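Local coordinates for RagA protein (Porphyromonas gingivalis, PDB 6SLN) that probably imports peptides across the bacterial outer membrane as a TonB-dependent receptor, at residues Trp583-Phe588 with Gly611-Ile616; Phe878-Gly883 with Asp891-Asn896; Gln323-Tyr328 with Phe355-Asn360; Met432-Ser437 with Lys474-Asn479. One frame throughout, in Å; residues are numbered along the deposited sequence.

Interaction 1: Trp583-Phe588 with Gly611-Ile616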
# COMPACT_ATOMS: atom_id res chain seq x y z
N TRP A 583 25.00 -2.43 -57.42
CA TRP A 583 23.60 -2.47 -57.84
C TRP A 583 22.81 -3.65 -57.30
O TRP A 583 21.60 -3.51 -57.11
CB TRP A 583 23.50 -2.48 -59.37
CG TRP A 583 23.39 -3.86 -60.00
CD1 TRP A 583 22.25 -4.61 -60.16
CD2 TRP A 583 24.44 -4.62 -60.58
NE1 TRP A 583 22.54 -5.79 -60.80
CE2 TRP A 583 23.88 -5.82 -61.06
CE3 TRP A 583 25.81 -4.40 -60.73
CZ2 TRP A 583 24.66 -6.80 -61.68
CZ3 TRP A 583 26.58 -5.38 -61.35
CH2 TRP A 583 26.00 -6.57 -61.81
N MET A 584 23.42 -4.81 -57.05
CA MET A 584 22.71 -5.99 -56.54
C MET A 584 23.08 -6.21 -55.08
O MET A 584 24.23 -6.51 -54.76
CB MET A 584 23.05 -7.23 -57.36
CG MET A 584 22.32 -8.48 -56.91
SD MET A 584 22.86 -9.89 -57.88
CE MET A 584 23.71 -10.85 -56.64
N TYR A 585 22.08 -6.10 -54.19
CA TYR A 585 22.27 -6.30 -52.76
C TYR A 585 21.35 -7.42 -52.28
O TYR A 585 20.20 -7.53 -52.71
CB TYR A 585 21.99 -5.01 -51.97
CG TYR A 585 22.87 -3.85 -52.35
CD1 TYR A 585 24.11 -3.66 -51.74
CD2 TYR A 585 22.47 -2.94 -53.32
CE1 TYR A 585 24.92 -2.59 -52.10
CE2 TYR A 585 23.27 -1.86 -53.68
CZ TYR A 585 24.50 -1.70 -53.06
OH TYR A 585 25.30 -0.64 -53.42
N ILE A 586 21.87 -8.27 -51.39
CA ILE A 586 21.09 -9.33 -50.77
C ILE A 586 21.25 -9.25 -49.25
O ILE A 586 22.38 -9.15 -48.75
CB ILE A 586 21.48 -10.73 -51.27
CG1 ILE A 586 21.25 -10.82 -52.78
CG2 ILE A 586 20.65 -11.77 -50.54
CD1 ILE A 586 19.87 -11.31 -53.17
N ASP A 587 20.13 -9.28 -48.54
CA ASP A 587 20.09 -9.38 -47.10
C ASP A 587 19.56 -10.76 -46.72
O ASP A 587 18.76 -11.36 -47.44
CB ASP A 587 19.19 -8.30 -46.48
CG ASP A 587 19.61 -6.90 -46.88
OD1 ASP A 587 20.83 -6.63 -46.94
OD2 ASP A 587 18.72 -6.07 -47.14
N PHE A 588 20.03 -11.25 -45.58
CA PHE A 588 19.64 -12.57 -45.11
C PHE A 588 19.70 -12.50 -43.59
O PHE A 588 20.67 -11.99 -43.03
CB PHE A 588 20.57 -13.63 -45.68
CG PHE A 588 20.46 -14.96 -45.01
CD1 PHE A 588 19.23 -15.60 -44.93
CD2 PHE A 588 21.58 -15.57 -44.46
CE1 PHE A 588 19.11 -16.83 -44.30
CE2 PHE A 588 21.47 -16.80 -43.83
CZ PHE A 588 20.23 -17.43 -43.75
N GLY A 611 16.19 -10.98 -48.31
CA GLY A 611 15.83 -9.75 -48.97
C GLY A 611 16.74 -9.47 -50.15
O GLY A 611 17.87 -9.96 -50.22
N GLY A 612 16.22 -8.69 -51.09
CA GLY A 612 16.97 -8.29 -52.25
C GLY A 612 16.62 -6.88 -52.68
O GLY A 612 15.44 -6.51 -52.69
N MET A 613 17.63 -6.08 -53.01
CA MET A 613 17.45 -4.77 -53.62
C MET A 613 18.29 -4.71 -54.88
O MET A 613 19.52 -4.84 -54.82
CB MET A 613 17.84 -3.64 -52.66
CG MET A 613 17.59 -2.23 -53.20
SD MET A 613 18.82 -1.60 -54.39
CE MET A 613 19.75 -0.50 -53.34
N PHE A 614 17.64 -4.50 -56.03
CA PHE A 614 18.30 -4.46 -57.33
C PHE A 614 18.19 -3.05 -57.89
O PHE A 614 17.08 -2.55 -58.09
CB PHE A 614 17.68 -5.47 -58.29
CG PHE A 614 17.47 -6.82 -57.68
CD1 PHE A 614 18.46 -7.79 -57.75
CD2 PHE A 614 16.28 -7.13 -57.02
CE1 PHE A 614 18.27 -9.03 -57.19
CE2 PHE A 614 16.09 -8.37 -56.45
CZ PHE A 614 17.09 -9.32 -56.54
N ASP A 615 19.33 -2.42 -58.14
CA ASP A 615 19.35 -1.01 -58.52
C ASP A 615 19.26 -0.89 -60.04
O ASP A 615 20.27 -0.94 -60.74
CB ASP A 615 20.59 -0.32 -57.99
CG ASP A 615 20.42 1.17 -57.92
OD1 ASP A 615 19.99 1.77 -58.94
OD2 ASP A 615 20.69 1.75 -56.85
N ILE A 616 18.04 -0.68 -60.54
CA ILE A 616 17.84 -0.72 -61.98
C ILE A 616 18.37 0.54 -62.66
O ILE A 616 18.83 0.47 -63.81
CB ILE A 616 16.34 -0.96 -62.26
CG1 ILE A 616 15.97 -2.39 -61.87
CG2 ILE A 616 16.00 -0.69 -63.71
CD1 ILE A 616 14.50 -2.63 -61.66

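Interaction 2: Phe878-Gly883 with Asp891-Asn896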
# COMPACT_ATOMS: atom_id res chain seq x y z
N PHE A 878 -30.59 4.51 -28.45
CA PHE A 878 -31.33 5.24 -27.43
C PHE A 878 -32.08 6.42 -28.03
O PHE A 878 -33.28 6.57 -27.80
CB PHE A 878 -30.37 5.70 -26.34
CG PHE A 878 -29.69 4.58 -25.68
CD1 PHE A 878 -30.27 3.96 -24.58
CD2 PHE A 878 -28.47 4.09 -26.16
CE1 PHE A 878 -29.64 2.90 -23.97
CE2 PHE A 878 -27.83 3.03 -25.55
CZ PHE A 878 -28.42 2.43 -24.46
N THR A 879 -31.40 7.24 -28.82
CA THR A 879 -32.03 8.47 -29.30
C THR A 879 -33.15 8.21 -30.31
O THR A 879 -34.00 9.08 -30.51
CB THR A 879 -30.99 9.38 -29.91
OG1 THR A 879 -30.25 8.65 -30.89
CG2 THR A 879 -30.06 9.86 -28.84
N GLU A 880 -33.19 7.05 -30.96
CA GLU A 880 -34.28 6.78 -31.89
C GLU A 880 -35.22 5.70 -31.39
O GLU A 880 -36.06 5.19 -32.14
CB GLU A 880 -33.73 6.45 -33.27
CG GLU A 880 -32.91 7.59 -33.82
CD GLU A 880 -32.24 7.28 -35.13
OE1 GLU A 880 -32.63 6.29 -35.76
OE2 GLU A 880 -31.33 8.04 -35.52
N ASN A 881 -35.12 5.35 -30.10
CA ASN A 881 -35.96 4.31 -29.52
C ASN A 881 -37.35 4.86 -29.17
O ASN A 881 -37.49 5.65 -28.23
CB ASN A 881 -35.29 3.73 -28.29
CG ASN A 881 -35.93 2.45 -27.82
OD1 ASN A 881 -37.17 2.32 -27.79
ND2 ASN A 881 -35.10 1.49 -27.43
N GLY A 882 -38.37 4.42 -29.91
CA GLY A 882 -39.74 4.75 -29.59
C GLY A 882 -40.49 3.76 -28.73
O GLY A 882 -41.69 3.97 -28.47
N GLY A 883 -39.85 2.70 -28.25
CA GLY A 883 -40.56 1.69 -27.48
C GLY A 883 -39.97 1.41 -26.11
O GLY A 883 -40.40 0.49 -25.41
N ASP A 891 -34.56 11.82 -30.64
CA ASP A 891 -34.50 12.52 -31.91
C ASP A 891 -35.88 13.03 -32.33
O ASP A 891 -36.88 12.32 -32.20
CB ASP A 891 -33.92 11.60 -32.98
CG ASP A 891 -33.64 12.30 -34.28
OD1 ASP A 891 -34.58 12.92 -34.84
OD2 ASP A 891 -32.48 12.23 -34.77
N LYS A 892 -35.92 14.26 -32.86
CA LYS A 892 -37.17 14.86 -33.34
C LYS A 892 -37.95 13.94 -34.28
O LYS A 892 -39.16 14.11 -34.43
CB LYS A 892 -36.90 16.19 -34.07
CG LYS A 892 -36.62 17.39 -33.19
CD LYS A 892 -36.02 18.54 -33.98
CE LYS A 892 -35.64 19.73 -33.08
NZ LYS A 892 -36.80 20.58 -32.64
N MET A 893 -37.28 12.98 -34.92
CA MET A 893 -37.97 12.10 -35.86
C MET A 893 -39.11 11.34 -35.20
O MET A 893 -40.12 11.06 -35.86
CB MET A 893 -36.97 11.14 -36.50
CG MET A 893 -36.19 10.29 -35.48
SD MET A 893 -35.66 8.68 -36.11
CE MET A 893 -34.43 9.20 -37.30
N LEU A 894 -39.01 11.03 -33.90
CA LEU A 894 -40.06 10.23 -33.29
C LEU A 894 -41.37 11.00 -33.16
O LEU A 894 -42.39 10.40 -32.80
CB LEU A 894 -39.62 9.71 -31.93
CG LEU A 894 -38.32 8.90 -31.97
CD1 LEU A 894 -38.06 8.11 -30.68
CD2 LEU A 894 -38.26 7.97 -33.20
N LEU A 895 -41.38 12.30 -33.46
CA LEU A 895 -42.63 13.03 -33.47
C LEU A 895 -43.47 12.67 -34.68
O LEU A 895 -44.69 12.83 -34.63
CB LEU A 895 -42.37 14.53 -33.45
CG LEU A 895 -41.48 15.02 -32.31
CD1 LEU A 895 -40.79 16.32 -32.71
CD2 LEU A 895 -42.30 15.19 -31.06
N ASN A 896 -42.84 12.17 -35.75
CA ASN A 896 -43.54 11.71 -36.94
C ASN A 896 -43.73 10.19 -36.98
O ASN A 896 -43.81 9.61 -38.06
CB ASN A 896 -42.80 12.20 -38.19
CG ASN A 896 -43.75 12.50 -39.33
OD1 ASN A 896 -44.97 12.48 -39.16
ND2 ASN A 896 -43.20 12.78 -40.51

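Interaction 3: Gln323-Tyr328 with Phe355-Asn360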
# COMPACT_ATOMS: atom_id res chain seq x y z
N GLN A 323 35.06 18.03 -30.95
CA GLN A 323 36.10 17.01 -31.00
C GLN A 323 35.59 15.64 -30.56
O GLN A 323 36.12 15.00 -29.65
CB GLN A 323 37.31 17.42 -30.15
CG GLN A 323 38.34 18.26 -30.89
CD GLN A 323 38.49 19.64 -30.27
OE1 GLN A 323 37.51 20.35 -30.05
NE2 GLN A 323 39.73 20.03 -29.98
N GLY A 324 34.54 15.18 -31.24
CA GLY A 324 34.01 13.85 -31.01
C GLY A 324 33.21 13.65 -29.74
O GLY A 324 32.97 12.50 -29.37
N THR A 325 32.80 14.72 -29.06
CA THR A 325 31.89 14.64 -27.91
C THR A 325 30.65 15.48 -28.18
O THR A 325 30.72 16.71 -28.25
CB THR A 325 32.55 15.13 -26.62
OG1 THR A 325 33.72 14.36 -26.34
CG2 THR A 325 31.58 15.00 -25.46
N SER A 326 29.50 14.82 -28.30
CA SER A 326 28.21 15.46 -28.50
C SER A 326 27.39 15.45 -27.21
O SER A 326 27.63 14.65 -26.29
CB SER A 326 27.43 14.77 -29.63
OG SER A 326 26.03 14.97 -29.49
N TYR A 327 26.41 16.35 -27.13
CA TYR A 327 25.45 16.36 -26.04
C TYR A 327 24.14 16.93 -26.56
O TYR A 327 24.12 17.68 -27.54
CB TYR A 327 25.93 17.17 -24.83
CG TYR A 327 26.06 18.66 -25.10
CD1 TYR A 327 27.18 19.17 -25.72
CD2 TYR A 327 25.04 19.54 -24.74
CE1 TYR A 327 27.30 20.54 -25.99
CE2 TYR A 327 25.15 20.90 -25.00
CZ TYR A 327 26.27 21.40 -25.63
OH TYR A 327 26.39 22.74 -25.89
N TYR A 328 23.04 16.57 -25.90
CA TYR A 328 21.76 17.22 -26.16
C TYR A 328 20.97 17.20 -24.85
O TYR A 328 20.61 16.13 -24.35
CB TYR A 328 20.99 16.53 -27.29
CG TYR A 328 19.55 17.00 -27.47
CD1 TYR A 328 19.24 18.00 -28.37
CD2 TYR A 328 18.52 16.43 -26.73
CE1 TYR A 328 17.93 18.42 -28.53
CE2 TYR A 328 17.22 16.83 -26.88
CZ TYR A 328 16.92 17.83 -27.78
OH TYR A 328 15.60 18.24 -27.92
N PHE A 355 24.05 12.03 -24.62
CA PHE A 355 25.49 12.17 -24.54
C PHE A 355 26.15 11.12 -25.41
O PHE A 355 25.62 10.02 -25.58
CB PHE A 355 25.92 12.04 -23.08
CG PHE A 355 27.34 11.64 -22.89
CD1 PHE A 355 28.36 12.51 -23.23
CD2 PHE A 355 27.65 10.41 -22.34
CE1 PHE A 355 29.69 12.15 -23.04
CE2 PHE A 355 28.97 10.04 -22.14
CZ PHE A 355 29.99 10.91 -22.49
N GLU A 356 27.30 11.47 -25.99
CA GLU A 356 28.04 10.59 -26.89
C GLU A 356 29.46 11.11 -26.98
O GLU A 356 29.68 12.32 -27.08
CB GLU A 356 27.39 10.54 -28.28
CG GLU A 356 27.92 9.44 -29.19
CD GLU A 356 26.88 8.95 -30.20
OE1 GLU A 356 25.66 9.11 -29.94
OE2 GLU A 356 27.28 8.41 -31.26
N SER A 357 30.43 10.20 -26.95
CA SER A 357 31.82 10.64 -26.98
C SER A 357 32.72 9.55 -27.53
O SER A 357 32.53 8.37 -27.23
CB SER A 357 32.32 11.03 -25.58
OG SER A 357 33.70 11.38 -25.64
N ARG A 358 33.70 9.97 -28.33
CA ARG A 358 34.81 9.10 -28.71
C ARG A 358 35.95 9.33 -27.71
O ARG A 358 36.56 10.40 -27.70
CB ARG A 358 35.27 9.37 -30.15
CG ARG A 358 36.36 8.45 -30.62
CD ARG A 358 36.30 8.20 -32.11
NE ARG A 358 35.07 7.51 -32.51
CZ ARG A 358 34.83 6.21 -32.37
NH1 ARG A 358 35.75 5.40 -31.85
NH2 ARG A 358 33.66 5.71 -32.78
N ILE A 359 36.20 8.34 -26.87
CA ILE A 359 37.20 8.47 -25.82
C ILE A 359 38.60 8.27 -26.39
O ILE A 359 39.49 9.10 -26.18
CB ILE A 359 36.91 7.47 -24.69
CG1 ILE A 359 35.64 7.87 -23.95
CG2 ILE A 359 38.06 7.39 -23.74
CD1 ILE A 359 34.40 7.36 -24.60
N ASN A 360 38.81 7.18 -27.12
CA ASN A 360 40.06 6.95 -27.81
C ASN A 360 39.74 6.37 -29.18
O ASN A 360 38.58 6.27 -29.58
CB ASN A 360 41.00 6.05 -26.99
CG ASN A 360 40.28 4.91 -26.32
OD1 ASN A 360 39.50 4.21 -26.95
ND2 ASN A 360 40.55 4.71 -25.03

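Interaction 4: Met432-Ser437 with Lys474-Asn479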
# COMPACT_ATOMS: atom_id res chain seq x y z
N MET A 432 -15.88 16.11 -4.40
CA MET A 432 -16.07 15.01 -3.47
C MET A 432 -15.26 13.78 -3.85
O MET A 432 -15.20 12.82 -3.08
CB MET A 432 -17.55 14.65 -3.39
CG MET A 432 -18.44 15.85 -3.13
SD MET A 432 -18.26 16.52 -1.44
CE MET A 432 -17.38 18.04 -1.78
N ARG A 433 -14.64 13.78 -5.03
CA ARG A 433 -13.86 12.65 -5.53
C ARG A 433 -12.52 13.13 -6.09
O ARG A 433 -12.23 12.99 -7.29
CB ARG A 433 -14.65 11.89 -6.59
CG ARG A 433 -15.20 10.58 -6.11
CD ARG A 433 -16.18 10.74 -4.99
NE ARG A 433 -17.15 9.65 -4.99
CZ ARG A 433 -18.13 9.55 -4.11
NH1 ARG A 433 -18.26 10.46 -3.15
NH2 ARG A 433 -18.96 8.52 -4.17
N PRO A 434 -11.69 13.74 -5.26
CA PRO A 434 -10.34 14.11 -5.71
C PRO A 434 -9.53 12.88 -6.08
O PRO A 434 -9.74 11.78 -5.55
CB PRO A 434 -9.74 14.80 -4.49
CG PRO A 434 -10.47 14.18 -3.33
CD PRO A 434 -11.89 14.02 -3.83
N PHE A 435 -8.59 13.09 -6.99
CA PHE A 435 -7.72 12.03 -7.48
C PHE A 435 -6.46 12.68 -8.04
O PHE A 435 -6.56 13.57 -8.88
CB PHE A 435 -8.40 11.20 -8.57
CG PHE A 435 -7.50 10.18 -9.22
CD1 PHE A 435 -6.66 10.54 -10.28
CD2 PHE A 435 -7.50 8.86 -8.80
CE1 PHE A 435 -5.83 9.60 -10.89
CE2 PHE A 435 -6.68 7.91 -9.41
CZ PHE A 435 -5.84 8.29 -10.47
N SER A 436 -5.30 12.22 -7.59
CA SER A 436 -4.06 12.60 -8.24
C SER A 436 -3.27 11.33 -8.51
O SER A 436 -3.54 10.28 -7.95
CB SER A 436 -3.20 13.53 -7.39
OG SER A 436 -3.12 13.07 -6.07
N SER A 437 -2.30 11.47 -9.41
CA SER A 437 -1.35 10.42 -9.71
C SER A 437 -0.06 11.13 -10.06
O SER A 437 -0.06 11.99 -10.94
CB SER A 437 -1.82 9.53 -10.85
OG SER A 437 -0.73 8.99 -11.60
N LYS A 474 -10.04 9.88 -2.86
CA LYS A 474 -10.80 10.12 -1.65
C LYS A 474 -12.29 10.15 -1.95
O LYS A 474 -12.71 10.57 -3.03
CB LYS A 474 -10.38 11.44 -0.97
CG LYS A 474 -9.09 11.34 -0.16
CD LYS A 474 -8.88 12.57 0.68
CE LYS A 474 -7.50 13.12 0.45
NZ LYS A 474 -7.09 13.98 1.58
N ARG A 475 -13.07 9.70 -0.98
CA ARG A 475 -14.51 9.95 -0.90
C ARG A 475 -14.72 10.89 0.29
O ARG A 475 -14.63 10.46 1.45
CB ARG A 475 -15.28 8.64 -0.72
CG ARG A 475 -16.46 8.51 -1.63
CD ARG A 475 -17.28 7.21 -1.44
NE ARG A 475 -16.53 5.97 -1.66
CZ ARG A 475 -16.00 5.56 -2.81
NH1 ARG A 475 -16.13 6.28 -3.92
NH2 ARG A 475 -15.33 4.41 -2.86
N MET A 476 -15.00 12.16 0.01
CA MET A 476 -15.00 13.19 1.05
C MET A 476 -16.11 12.98 2.08
O MET A 476 -17.27 12.76 1.70
CB MET A 476 -15.13 14.58 0.41
CG MET A 476 -13.91 14.97 -0.44
SD MET A 476 -12.34 14.75 0.45
CE MET A 476 -12.68 15.80 1.85
N PRO A 477 -15.82 13.03 3.37
CA PRO A 477 -16.88 12.92 4.37
C PRO A 477 -17.81 14.12 4.31
O PRO A 477 -17.50 15.16 3.73
CB PRO A 477 -16.13 12.86 5.70
CG PRO A 477 -14.86 13.58 5.42
CD PRO A 477 -14.50 13.28 3.98
N ASN A 478 -18.99 13.96 4.91
CA ASN A 478 -19.94 15.04 5.15
C ASN A 478 -20.49 15.64 3.88
O ASN A 478 -21.07 16.72 3.91
CB ASN A 478 -19.31 16.13 6.01
CG ASN A 478 -18.82 15.59 7.29
OD1 ASN A 478 -19.61 15.10 8.09
ND2 ASN A 478 -17.50 15.61 7.48
N ASN A 479 -20.32 14.97 2.76
CA ASN A 479 -21.00 15.33 1.55
C ASN A 479 -22.49 15.09 1.77
O ASN A 479 -22.90 13.93 1.97
CB ASN A 479 -20.45 14.51 0.39
CG ASN A 479 -21.20 14.72 -0.92
OD1 ASN A 479 -22.12 15.53 -1.01
ND2 ASN A 479 -20.81 13.98 -1.95

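Interaction 1: Trp583-Phe588 with Gly611-Ile616
Three aromatic rings frame this antiparallel pairing of barrel strands 584-595 and 604-614, a beta hairpin of the TonB-dependent receptor. Met584 CB lies 3.7 Å above one face of the Trp583 indole, displaced toward its rim, while the backbone N of Asp615 sits at the edge, near the ring plane. The Tyr585 ring is met obliquely by Met613, whose CE is 3.7 Å from Tyr585 CD2. With Met613 CG anti to its backbone N (chi1 -176°), the thioether runs alongside the phenol, a Met-aromatic contact. Both side chains, together with Asp587, lie on the face that touches Val98 in the plug region; there Ser99 and Thr97 bond Asp587 OD2. On the face with Ile586, Met584 CG, anti to the backbone N (chi1 -179°), lies obliquely beside Phe614, 4.0 Å from its CD1.

The register rests on paired backbone bonds. Tyr585 and Met613 exchange two, as do Asp587 and Gly611; in the second pair Asp587 N approaches Gly611 O from well above the carbonyl plane. Beyond the last bridge, Asp615 turns to N-cap helix 616-621, its OD1 accepting from Asn618 N. Its own N-H meets an in-plane lone pair of Trp583 O, with N and O 2.7 Å apart.

Interaction 2: Phe878-Gly883 with Asp891-Asn896
Glu880 and Met893 cross obliquely, and that crossing is the main side-chain to side-chain contact. Glu880 has CG anti to its carbonyl carbon (chi1 -60°) and is extended beyond it, so its length lies against the thioether: Met893 SD is 3.7 Å from Glu880 CG. Met893 places CG in the crowded position between its backbone N and carbonyl carbon (chi1 57°), then bends at chi3. The bend brings its methyl to the carboxylate, with CE 3.6 Å from Glu880 CD and equally far from both oxygens. That carboxylate is held by a salt bridge from OE2 to Arg876, which may also offset the like charge of Asp891, whose OD2 lies 4.4 Å from Glu880 OE2.

Leu894 reaches the backbone instead. Its two methyls divide between neighbouring carbonyls: CD1 is 3.5 Å from Asn881 O, and CD2 is 3.7 Å from Glu880 O. Leu894 also touches Phe248 of helix 242-252.

A single, almost straight hydrogen bond ties the two backbones, Asp891 N to Thr879 O at 2.8 Å with an angle of 178° at the hydrogen. Nearby, Phe878 packs on the backbone of the bound peptide, and Gly883 O accepts from a basic side chain of another protein's chain.

Each segment folds back on itself through an Asx turn: Asn881 OD1 accepts from Gly883 N, and Asp891 OD1, through its anti lone pair, from Met893 N. The result is a helix end packed on a 3-10 turn within the loop joining barrel strands 857-873 and 921-937, next to the peptide.

Interaction 3: Gln323-Tyr328 with Phe355-Asn360
Gly324 O, just ahead of strand 325-337, accepts from Arg358 N at 2.8 Å, the donor lying in the carbonyl plane. Two residues on, Ser326 and Glu356 satisfy each other's main chain: Ser326 N donates in plane to Glu356 O, also at 2.8 Å, while the return bond from Glu356 N to Ser326 O is longer at 3.2 Å and comes from above the carbonyl plane.

Between these pairs Thr325 and Ser357 meet tip to tip. Ser357 OG is anti to its backbone N (chi1 177°), and Thr325 OG1 is anti to its carbonyl carbon (chi1 -59°), so the hydroxyls share a hydrogen bond at 3.1 Å. Ser357 OG has a second, weak partner in Tyr327 OH of the second subunit. Thr325 CG2 points to the edge of the Phe355 ring, 4.2 Å from CE1.

On the opposite face Ser326 OG is bonded by Gly211 N, and Glu356 OE2 by a salt bridge to Lys364 of the next strand. Strand segments 325-328 and 355-360 run 175° apart. On the Thr325 side the Phe355 ring meets Tyr327 of the second subunit. This is an antiparallel barrel hairpin whose Thr325-Ser357 face turns to the interface between two receptor copies.

Interaction 4: Met432-Ser437 with Lys474-Asn479
Asn479 OD1 is gripped twice, by the backbone N of Tyr481 and by the hydroxyl of Tyr428. With CG anti to the backbone N (chi1 175°), the held amide crosses Met432 obliquely: ND2 approaches Met432 CG at 3.2 Å, and Asn479 CG and CB both lie 3.5 Å from Met432 SD. The bend at chi2 of Met432 also carries that sulfur to 4.1 Å from Met476 CB.

The backbone is tied at two places. Met476 N donates at 3.2 Å to an in-plane lone pair of Met432 O, with 166° at the hydrogen. Farther along, Lys474 N to Pro434 O is a weak bond. Beside it the Pro434 ring meets the Lys474 side chain at about a right angle, CG against the lysine CB.

Arg433 and Arg475 cross with their guanidinium planes 68° apart. Arg475 CG sits over the centre of one face of the Arg433 guanidinium, 3.0 Å above its plane, whereas Arg433 NE lies at the edge of the Arg475 group and in its plane. Repulsion between these like charges is probably eased by separate salt bridges, Arg433 NH1 to Asp482 and Arg475 NE to Glu488.

From Met476 to Asn479 the chain makes a type II beta turn. Strand pairing thus gives way to side-chain packing at the open end of the barrel hairpin 435-450/456-475.

In the fold
From the N terminus the contacts follow one another in series, without nesting or crossing. Interaction 3 comes first, closing the hairpin of strands 325-337 and 345-360 where it borders the second subunit. Interaction 4 then closes the hairpin 435-450/456-475, and interaction 1 the hairpin 584-595/604-614. All three join strands adjacent in sequence, the up-and-down pattern of a TonB-dependent receptor barrel. Interaction 2 comes last and closes a short loop between strands 857-873 and 921-937. Interactions 1 and 3, with centres about 34 Å apart, both touch residues of the plug region, whereas 2 lies across the chain's centre from both, about 38 Å from interaction 4, centre to centre.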